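Naphthalene dioxygenase large subunit (Rhodococcus sp., PDB 2B1X) is the large subunit of a Rieske-type non-haem iron dioxygenase, carrying an Fe2/S2 cluster and a separate mononuclear iron site. Local coordinates at residues A[169-180]-A[294-304]. Numbering follows the deposited sequence.
Sequences YLGDLKFYLDIV and IHGTVFPNLSI
The hydroxyl of Tyr169 donates a very short hydrogen bond, OH to O 2.5 Å, to the backbone carbonyl of Phe299, where the hairpin of strands 293-298 and 302-309 turns through a cis peptide bond before Pro300. The phenol is carried across because its CG stands anti to the backbone N (chi1 -180°), and the carbonyl oxygen lies at the edge of the ring, near its plane. Tyr169 OH also lies at the edge of the Phe299 ring, 3.4 Å from Phe299 CD2. His249 ties the two segments together from outside, bonding the carbonyl of Tyr169 and the backbone N of Phe299.

Away from this polar corner the contact is entirely aliphatic. Val298 divides its methyls: CG1 meets Leu170 CD2 at 3.7 Å, while CG2 turns to Leu173 CD1 at 3.8 Å and, more loosely, to Leu177. Leu177 CD2 also touches Ile304 CD1 (3.6 Å), the two side chains crossing at about a right angle. At the far end Val180 and Ile294 slide past each other in opposite directions.

Apolar packing against the large antiparallel sheet of the catalytic domain thus makes up most of the contact, while one directional hydrogen bond links helix 166-170 to the hairpin turn.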
loop_
_atom_site.group_PDB
_atom_site.type_symbol
_atom_site.label_atom_id
_atom_site.label_comp_id
_atom_site.label_asym_id
_atom_site.label_seq_id
_atom_site.Cartn_x
_atom_site.Cartn_y
_atom_site.Cartn_z
ATOM N N TYR A 169 -31.120 18.005 17.642
ATOM C CA TYR A 169 -29.812 18.142 16.999
ATOM C C TYR A 169 -29.886 18.944 15.697
ATOM O O TYR A 169 -29.015 19.783 15.408
ATOM C CB TYR A 169 -29.248 16.751 16.748
ATOM C CG TYR A 169 -27.885 16.687 16.090
ATOM C CD1 TYR A 169 -26.729 16.857 16.831
ATOM C CD2 TYR A 169 -27.766 16.427 14.736
ATOM C CE1 TYR A 169 -25.456 16.770 16.222
ATOM C CE2 TYR A 169 -26.506 16.344 14.122
ATOM C CZ TYR A 169 -25.364 16.506 14.880
ATOM O OH TYR A 169 -24.115 16.394 14.296
ATOM N N LEU A 170 -30.919 18.687 14.908
ATOM C CA LEU A 170 -31.110 19.424 13.676
ATOM C C LEU A 170 -31.582 20.844 14.022
ATOM O O LEU A 170 -31.109 21.843 13.431
ATOM C CB LEU A 170 -32.084 18.682 12.759
ATOM C CG LEU A 170 -31.586 17.286 12.312
ATOM C CD1 LEU A 170 -32.697 16.601 11.542
ATOM C CD2 LEU A 170 -30.279 17.313 11.495
ATOM N N GLY A 171 -32.473 20.939 15.021
ATOM C CA GLY A 171 -32.943 22.234 15.477
ATOM C C GLY A 171 -33.499 23.089 14.353
ATOM O O GLY A 171 -34.341 22.634 13.561
ATOM N N ASP A 172 -33.023 24.335 14.275
ATOM C CA ASP A 172 -33.535 25.304 13.321
ATOM C C ASP A 172 -33.236 24.921 11.868
ATOM O O ASP A 172 -33.883 25.415 10.944
ATOM C CB ASP A 172 -32.951 26.682 13.620
ATOM C CG ASP A 172 -33.604 27.359 14.832
ATOM O OD1 ASP A 172 -34.695 26.947 15.272
ATOM O OD2 ASP A 172 -33.078 28.336 15.414
ATOM N N LEU A 173 -32.249 24.046 11.672
ATOM C CA LEU A 173 -31.954 23.535 10.342
ATOM C C LEU A 173 -33.142 22.835 9.688
ATOM O O LEU A 173 -33.265 22.853 8.464
ATOM C CB LEU A 173 -30.752 22.603 10.378
ATOM C CG LEU A 173 -29.700 22.593 9.275
ATOM C CD1 LEU A 173 -29.614 21.222 8.622
ATOM C CD2 LEU A 173 -29.749 23.723 8.240
ATOM N N LYS A 174 -34.042 22.265 10.497
ATOM C CA LYS A 174 -35.224 21.578 9.963
ATOM C C LYS A 174 -36.036 22.432 8.983
ATOM O O LYS A 174 -36.522 21.921 7.968
ATOM C CB LYS A 174 -36.110 21.024 11.091
ATOM C CG LYS A 174 -35.381 19.925 11.911
ATOM C CD LYS A 174 -36.334 19.080 12.776
ATOM C CE LYS A 174 -37.074 19.904 13.842
ATOM N NZ LYS A 174 -36.101 20.712 14.652
ATOM N N PHE A 175 -36.169 23.726 9.280
ATOM C CA PHE A 175 -36.855 24.703 8.417
ATOM C C PHE A 175 -36.336 24.690 6.968
ATOM O O PHE A 175 -37.111 24.765 6.021
ATOM C CB PHE A 175 -36.693 26.104 9.021
ATOM C CG PHE A 175 -37.321 27.219 8.206
ATOM C CD1 PHE A 175 -36.625 27.817 7.160
ATOM C CD2 PHE A 175 -38.588 27.697 8.519
ATOM C CE1 PHE A 175 -37.207 28.845 6.426
ATOM C CE2 PHE A 175 -39.163 28.729 7.798
ATOM C CZ PHE A 175 -38.478 29.302 6.744
ATOM N N TYR A 176 -35.026 24.551 6.822
ATOM C CA TYR A 176 -34.351 24.579 5.525
ATOM C C TYR A 176 -34.302 23.201 4.889
ATOM O O TYR A 176 -34.455 23.081 3.688
ATOM C CB TYR A 176 -32.937 25.161 5.685
ATOM C CG TYR A 176 -32.990 26.565 6.226
ATOM C CD1 TYR A 176 -32.741 26.829 7.579
ATOM C CD2 TYR A 176 -33.342 27.637 5.396
ATOM C CE1 TYR A 176 -32.825 28.143 8.095
ATOM C CE2 TYR A 176 -33.427 28.930 5.895
ATOM C CZ TYR A 176 -33.162 29.192 7.239
ATOM O OH TYR A 176 -33.282 30.503 7.731
ATOM N N LEU A 177 -34.075 22.169 5.685
ATOM C CA LEU A 177 -34.133 20.795 5.165
ATOM C C LEU A 177 -35.488 20.514 4.500
ATOM O O LEU A 177 -35.556 19.877 3.449
ATOM C CB LEU A 177 -33.883 19.782 6.270
ATOM C CG LEU A 177 -32.447 19.737 6.846
ATOM C CD1 LEU A 177 -32.430 18.730 8.014
ATOM C CD2 LEU A 177 -31.372 19.372 5.798
ATOM N N ASP A 178 -36.561 21.006 5.099
ATOM C CA ASP A 178 -37.905 20.851 4.506
ATOM C C ASP A 178 -37.967 21.343 3.062
ATOM O O ASP A 178 -38.608 20.738 2.205
ATOM C CB ASP A 178 -38.947 21.655 5.296
ATOM C CG ASP A 178 -39.229 21.076 6.663
ATOM O OD1 ASP A 178 -38.745 19.944 6.967
ATOM O OD2 ASP A 178 -39.929 21.714 7.497
ATOM N N ILE A 179 -37.322 22.479 2.816
ATOM C CA ILE A 179 -37.320 23.114 1.505
ATOM C C ILE A 179 -36.717 22.201 0.431
ATOM O O ILE A 179 -37.109 22.256 -0.719
ATOM C CB ILE A 179 -36.576 24.450 1.594
ATOM C CG1 ILE A 179 -37.450 25.498 2.305
ATOM C CG2 ILE A 179 -36.175 24.975 0.187
ATOM C CD1 ILE A 179 -36.736 26.814 2.608
ATOM N N VAL A 180 -35.776 21.359 0.838
ATOM C CA VAL A 180 -35.111 20.421 -0.056
ATOM C C VAL A 180 -35.780 19.031 -0.016
ATOM O O VAL A 180 -35.898 18.378 -1.038
ATOM C CB VAL A 180 -33.593 20.361 0.301
ATOM C CG1 VAL A 180 -32.975 19.023 0.027
ATOM C CG2 VAL A 180 -32.828 21.493 -0.419
ATOM N N ILE A 294 -28.604 25.883 -3.581
ATOM C CA ILE A 294 -28.553 25.706 -2.140
ATOM C C ILE A 294 -27.414 24.749 -1.886
ATOM O O ILE A 294 -27.347 23.687 -2.499
ATOM C CB ILE A 294 -29.843 25.069 -1.603
ATOM C CG1 ILE A 294 -31.057 25.955 -1.861
ATOM C CG2 ILE A 294 -29.733 24.792 -0.109
ATOM C CD1 ILE A 294 -32.402 25.160 -1.762
ATOM N N HIS A 295 -26.562 25.106 -0.945
ATOM C CA HIS A 295 -25.464 24.239 -0.520
ATOM C C HIS A 295 -25.368 24.289 1.008
ATOM O O HIS A 295 -25.545 25.354 1.593
ATOM C CB HIS A 295 -24.156 24.712 -1.154
ATOM C CG HIS A 295 -23.805 26.134 -0.803
ATOM N ND1 HIS A 295 -22.976 26.461 0.246
ATOM C CD2 HIS A 295 -24.210 27.310 -1.342
ATOM C CE1 HIS A 295 -22.863 27.781 0.323
ATOM N NE2 HIS A 295 -23.587 28.317 -0.642
ATOM N N GLY A 296 -25.113 23.146 1.653
ATOM C CA GLY A 296 -25.043 23.128 3.094
ATOM C C GLY A 296 -24.434 21.858 3.637
ATOM O O GLY A 296 -24.204 20.873 2.920
ATOM N N THR A 297 -24.156 21.885 4.928
ATOM C CA THR A 297 -23.667 20.686 5.579
ATOM C C THR A 297 -24.467 20.491 6.842
ATOM O O THR A 297 -24.683 21.436 7.612
ATOM C CB THR A 297 -22.167 20.842 5.894
ATOM O OG1 THR A 297 -21.448 20.770 4.661
ATOM C CG2 THR A 297 -21.655 19.672 6.737
ATOM N N VAL A 298 -24.948 19.265 7.008
ATOM C CA VAL A 298 -25.461 18.802 8.282
ATOM C C VAL A 298 -24.294 18.205 9.107
ATOM O O VAL A 298 -23.750 17.145 8.787
ATOM C CB VAL A 298 -26.565 17.729 8.087
ATOM C CG1 VAL A 298 -27.168 17.346 9.421
ATOM C CG2 VAL A 298 -27.648 18.267 7.140
ATOM N N PHE A 299 -23.892 18.897 10.154
ATOM C CA PHE A 299 -22.750 18.431 10.939
ATOM C C PHE A 299 -22.950 16.988 11.400
ATOM O O PHE A 299 -24.046 16.633 11.825
ATOM C CB PHE A 299 -22.565 19.309 12.165
ATOM C CG PHE A 299 -21.291 19.065 12.871
ATOM C CD1 PHE A 299 -20.164 19.848 12.599
ATOM C CD2 PHE A 299 -21.210 18.063 13.838
ATOM C CE1 PHE A 299 -18.959 19.620 13.263
ATOM C CE2 PHE A 299 -19.981 17.802 14.511
ATOM C CZ PHE A 299 -18.869 18.582 14.220
ATOM N N PRO A 300 -21.909 16.156 11.352
ATOM C CA PRO A 300 -20.584 16.525 10.818
ATOM C C PRO A 300 -20.382 16.448 9.298
ATOM O O PRO A 300 -19.767 17.389 8.758
ATOM C CB PRO A 300 -19.630 15.538 11.512
ATOM C CG PRO A 300 -20.530 14.312 11.842
ATOM C CD PRO A 300 -21.947 14.780 11.902
ATOM N N ASN A 301 -20.830 15.385 8.635
ATOM C CA ASN A 301 -20.216 15.031 7.337
ATOM C C ASN A 301 -21.241 14.686 6.248
ATOM O O ASN A 301 -20.927 13.958 5.313
ATOM C CB ASN A 301 -19.204 13.877 7.505
ATOM C CG ASN A 301 -19.887 12.536 7.826
ATOM O OD1 ASN A 301 -20.949 12.514 8.433
ATOM N ND2 ASN A 301 -19.292 11.430 7.390
ATOM N N LEU A 302 -22.465 15.205 6.370
ATOM C CA LEU A 302 -23.460 15.086 5.312
ATOM C C LEU A 302 -23.608 16.446 4.652
ATOM O O LEU A 302 -23.945 17.421 5.330
ATOM C CB LEU A 302 -24.839 14.640 5.861
ATOM C CG LEU A 302 -26.027 14.833 4.858
ATOM C CD1 LEU A 302 -25.859 13.860 3.704
ATOM C CD2 LEU A 302 -27.380 14.666 5.511
ATOM N N SER A 303 -23.371 16.521 3.339
ATOM C CA SER A 303 -23.559 17.790 2.635
ATOM C C SER A 303 -24.646 17.646 1.565
ATOM O O SER A 303 -24.922 16.540 1.097
ATOM C CB SER A 303 -22.255 18.303 1.997
ATOM O OG SER A 303 -21.239 18.585 2.970
ATOM N N ILE A 304 -25.258 18.782 1.236
ATOM C CA ILE A 304 -26.371 18.871 0.317
ATOM C C ILE A 304 -25.983 19.840 -0.773
ATOM O O ILE A 304 -25.438 20.925 -0.479
ATOM C CB ILE A 304 -27.611 19.391 1.089
ATOM C CG1 ILE A 304 -28.008 18.348 2.159
ATOM C CG2 ILE A 304 -28.764 19.717 0.145
ATOM C CD1 ILE A 304 -29.113 18.790 3.115
#